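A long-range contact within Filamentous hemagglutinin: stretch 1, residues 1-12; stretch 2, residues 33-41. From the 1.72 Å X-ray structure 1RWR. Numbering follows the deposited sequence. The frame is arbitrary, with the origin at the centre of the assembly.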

# COMPACT_ATOMS: atom_id res chain seq x y z
N GLN A 1 18.60 -8.95 4.09
CA GLN A 1 18.37 -7.51 4.38
C GLN A 1 18.31 -6.71 3.09
O GLN A 1 18.09 -5.48 3.09
N GLY A 2 18.48 -7.42 1.98
CA GLY A 2 18.62 -6.82 0.69
C GLY A 2 17.58 -7.35 -0.28
O GLY A 2 16.43 -7.51 0.08
N LEU A 3 18.01 -7.58 -1.51
CA LEU A 3 17.14 -8.05 -2.59
C LEU A 3 17.68 -9.36 -3.13
O LEU A 3 18.78 -9.38 -3.72
N VAL A 4 16.93 -10.43 -2.94
CA VAL A 4 17.33 -11.75 -3.39
C VAL A 4 16.19 -12.32 -4.21
O VAL A 4 15.22 -12.81 -3.65
N PRO A 5 16.31 -12.25 -5.54
CA PRO A 5 15.23 -12.73 -6.40
C PRO A 5 15.21 -14.24 -6.54
O PRO A 5 16.20 -14.95 -6.19
N GLN A 6 14.09 -14.69 -7.08
CA GLN A 6 13.87 -16.09 -7.46
C GLN A 6 13.35 -16.16 -8.89
O GLN A 6 12.86 -15.17 -9.43
N GLY A 7 13.53 -17.32 -9.52
CA GLY A 7 13.03 -17.58 -10.86
C GLY A 7 13.70 -16.73 -11.92
O GLY A 7 14.91 -16.56 -11.91
N GLN A 8 12.91 -16.18 -12.84
CA GLN A 8 13.49 -15.41 -13.97
C GLN A 8 13.91 -14.00 -13.55
O GLN A 8 14.72 -13.34 -14.23
N THR A 9 13.35 -13.52 -12.42
CA THR A 9 13.70 -12.19 -11.92
C THR A 9 15.21 -12.07 -11.64
O THR A 9 15.79 -12.94 -11.00
N GLN A 10 15.83 -11.01 -12.14
CA GLN A 10 17.20 -10.70 -11.78
C GLN A 10 17.31 -9.33 -11.17
O GLN A 10 16.46 -8.46 -11.40
N VAL A 11 18.33 -9.15 -10.33
CA VAL A 11 18.61 -7.84 -9.73
C VAL A 11 20.05 -7.47 -10.05
O VAL A 11 20.98 -8.22 -9.73
N LEU A 12 20.22 -6.32 -10.71
CA LEU A 12 21.51 -5.75 -10.96
C LEU A 12 21.82 -4.80 -9.82
O LEU A 12 21.16 -3.77 -9.64
N HIS A 33 4.94 -11.27 -12.26
CA HIS A 33 4.94 -11.88 -10.93
C HIS A 33 6.38 -12.23 -10.57
O HIS A 33 7.00 -13.12 -11.16
N ASN A 34 6.93 -11.48 -9.62
CA ASN A 34 8.31 -11.61 -9.23
C ASN A 34 8.38 -12.14 -7.81
O ASN A 34 7.85 -11.51 -6.89
N LYS A 35 8.98 -13.30 -7.64
CA LYS A 35 9.16 -13.89 -6.30
C LYS A 35 10.54 -13.58 -5.83
O LYS A 35 11.50 -13.59 -6.61
N PHE A 36 10.65 -13.29 -4.54
CA PHE A 36 11.89 -12.97 -3.87
C PHE A 36 12.00 -13.74 -2.58
O PHE A 36 11.03 -13.85 -1.83
N GLN A 37 13.20 -14.24 -2.31
CA GLN A 37 13.52 -14.76 -0.98
C GLN A 37 13.55 -13.63 0.06
O GLN A 37 13.05 -13.81 1.19
N GLN A 38 14.13 -12.49 -0.34
CA GLN A 38 14.22 -11.27 0.44
C GLN A 38 13.93 -10.06 -0.46
O GLN A 38 14.45 -9.97 -1.58
N PHE A 39 13.06 -9.17 0.02
CA PHE A 39 12.78 -7.90 -0.68
C PHE A 39 12.81 -6.72 0.26
O PHE A 39 12.00 -6.64 1.21
N ASN A 40 13.75 -5.83 0.03
CA ASN A 40 13.92 -4.62 0.82
C ASN A 40 14.38 -3.53 -0.11
O ASN A 40 15.17 -3.78 -1.04
N VAL A 41 13.99 -2.30 0.19
CA VAL A 41 14.40 -1.13 -0.56
C VAL A 41 14.94 -0.10 0.46
O VAL A 41 14.31 0.17 1.49

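Where two antiparallel segments slip out of register, side chains must fill the irregular hollows that the backbone leaves, and this contact from Filamentous hemagglutinin is a compact example. V4 pairs with Q38, yet P5 lies against F36, so a bulge intervenes; V4 O accepts a hydrogen bond from Q37 N at 2.8 Å. On the buried side the main bump is the ring of F36 (chi1 m). Its CB points away from stretch 1 overall, but residues of that stretch gather round the ring: P5 CB lies 4.0 Å from F36 CE1, T9 CG2 3.9 Å from F36 CZ, and V11 CG2 (V11 chi1 t) meets the ring edge, 4.2 Å from F36 CE1. L3 (m, t) leaves the backbone sideways, but its tip comes nearer, with L3 CD2 3.4 Å from F39 CD1.

Polar groups close the ends. T9 (m) points toward stretch 2, its OG1 donating to N34 OD1 at 2.7 Å. A water fills the gap beside it, donating to T9 OG1 (2.9 Å) and Q6 O (2.6 Å) and accepting from K35 N (2.9 Å). At the other end N40 (m) reaches in, its ND2 donating to G2 O at 2.9 Å, while Q38 OE1 takes a very short 2.4 Å hydrogen bond from Q1 N.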

# COMPACT_ATOMS: atom_id res chain seq x y z
CB GLN A 1 19.53 -7.03 5.25
CG GLN A 1 20.38 -8.21 5.70
CD GLN A 1 21.72 -7.81 6.28
OE1 GLN A 1 22.43 -8.64 6.88
NE2 GLN A 1 22.08 -6.52 6.10
CB LEU A 3 17.11 -7.01 -3.74
CG LEU A 3 16.38 -5.71 -3.55
CD1 LEU A 3 16.79 -4.66 -4.60
CD2 LEU A 3 14.89 -5.93 -3.60
CB VAL A 4 17.68 -12.69 -2.19
CG1 VAL A 4 18.11 -14.06 -2.66
CG2 VAL A 4 18.77 -12.09 -1.39
CB PRO A 5 15.56 -12.11 -7.75
CG PRO A 5 17.07 -12.04 -7.76
CD PRO A 5 17.46 -11.74 -6.32
CB GLN A 6 12.88 -16.73 -6.50
CG GLN A 6 13.47 -16.87 -5.08
CD GLN A 6 12.50 -17.29 -4.00
OE1 GLN A 6 12.91 -17.91 -3.01
NE2 GLN A 6 11.25 -16.99 -4.17
CB GLN A 8 12.52 -15.37 -15.16
CG GLN A 8 13.07 -14.66 -16.37
CD GLN A 8 12.10 -14.45 -17.57
OE1 GLN A 8 12.48 -14.74 -18.74
NE2 GLN A 8 10.90 -13.88 -17.32
CB THR A 9 12.88 -11.88 -10.65
OG1 THR A 9 11.50 -12.07 -10.92
CG2 THR A 9 13.01 -10.40 -10.25
CB GLN A 10 18.12 -10.80 -13.02
CG GLN A 10 18.05 -12.16 -13.73
CD GLN A 10 18.70 -13.36 -12.97
OE1 GLN A 10 19.62 -13.20 -12.17
NE2 GLN A 10 18.25 -14.58 -13.29
CB VAL A 11 18.42 -7.84 -8.18
CG1 VAL A 11 18.82 -6.51 -7.61
CG2 VAL A 11 16.99 -8.13 -7.80
CB LEU A 12 21.53 -5.05 -12.32
CG LEU A 12 21.11 -5.93 -13.49
CD1 LEU A 12 21.08 -5.08 -14.80
CD2 LEU A 12 22.09 -7.08 -13.62
CB HIS A 33 4.02 -13.11 -10.93
CG HIS A 33 3.76 -13.66 -9.57
ND1 HIS A 33 2.76 -14.57 -9.32
CD2 HIS A 33 4.39 -13.44 -8.38
CE1 HIS A 33 2.77 -14.87 -8.03
NE2 HIS A 33 3.74 -14.20 -7.44
CB ASN A 34 8.97 -10.25 -9.28
CG ASN A 34 8.95 -9.68 -10.67
OD1 ASN A 34 9.81 -10.06 -11.48
ND2 ASN A 34 7.89 -8.90 -11.02
CB LYS A 35 8.90 -15.40 -6.31
CG LYS A 35 7.41 -15.75 -6.45
CD LYS A 35 7.22 -17.23 -6.65
CE LYS A 35 5.76 -17.58 -6.84
NZ LYS A 35 5.07 -17.74 -5.50
CB PHE A 36 11.90 -11.50 -3.47
CG PHE A 36 12.00 -10.55 -4.62
CD1 PHE A 36 13.23 -10.07 -5.02
CD2 PHE A 36 10.86 -10.14 -5.31
CE1 PHE A 36 13.34 -9.18 -6.09
CE2 PHE A 36 10.98 -9.24 -6.36
CZ PHE A 36 12.21 -8.77 -6.75
CB GLN A 37 14.88 -15.45 -1.03
CG GLN A 37 15.17 -16.35 0.13
CD GLN A 37 16.14 -15.75 1.10
OE1 GLN A 37 17.19 -15.21 0.70
NE2 GLN A 37 15.81 -15.83 2.39
CB GLN A 38 15.64 -11.11 1.02
CG GLN A 38 15.94 -12.10 2.12
CD GLN A 38 17.24 -11.83 2.78
OE1 GLN A 38 17.35 -10.91 3.62
NE2 GLN A 38 18.26 -12.60 2.41
CB PHE A 39 11.42 -7.95 -1.39
CG PHE A 39 11.20 -6.79 -2.29
CD1 PHE A 39 11.64 -6.83 -3.60
CD2 PHE A 39 10.57 -5.63 -1.82
CE1 PHE A 39 11.48 -5.74 -4.45
CE2 PHE A 39 10.44 -4.52 -2.66
CZ PHE A 39 10.90 -4.58 -3.96
CB ASN A 40 14.98 -4.85 1.93
CG ASN A 40 14.58 -5.92 2.88
OD1 ASN A 40 13.79 -5.68 3.80
ND2 ASN A 40 15.06 -7.14 2.64
CB VAL A 41 13.24 -0.53 -1.38
CG1 VAL A 41 13.70 0.70 -2.14
CG2 VAL A 41 12.69 -1.57 -2.35
O HOH W 1 10.37 -14.49 -9.83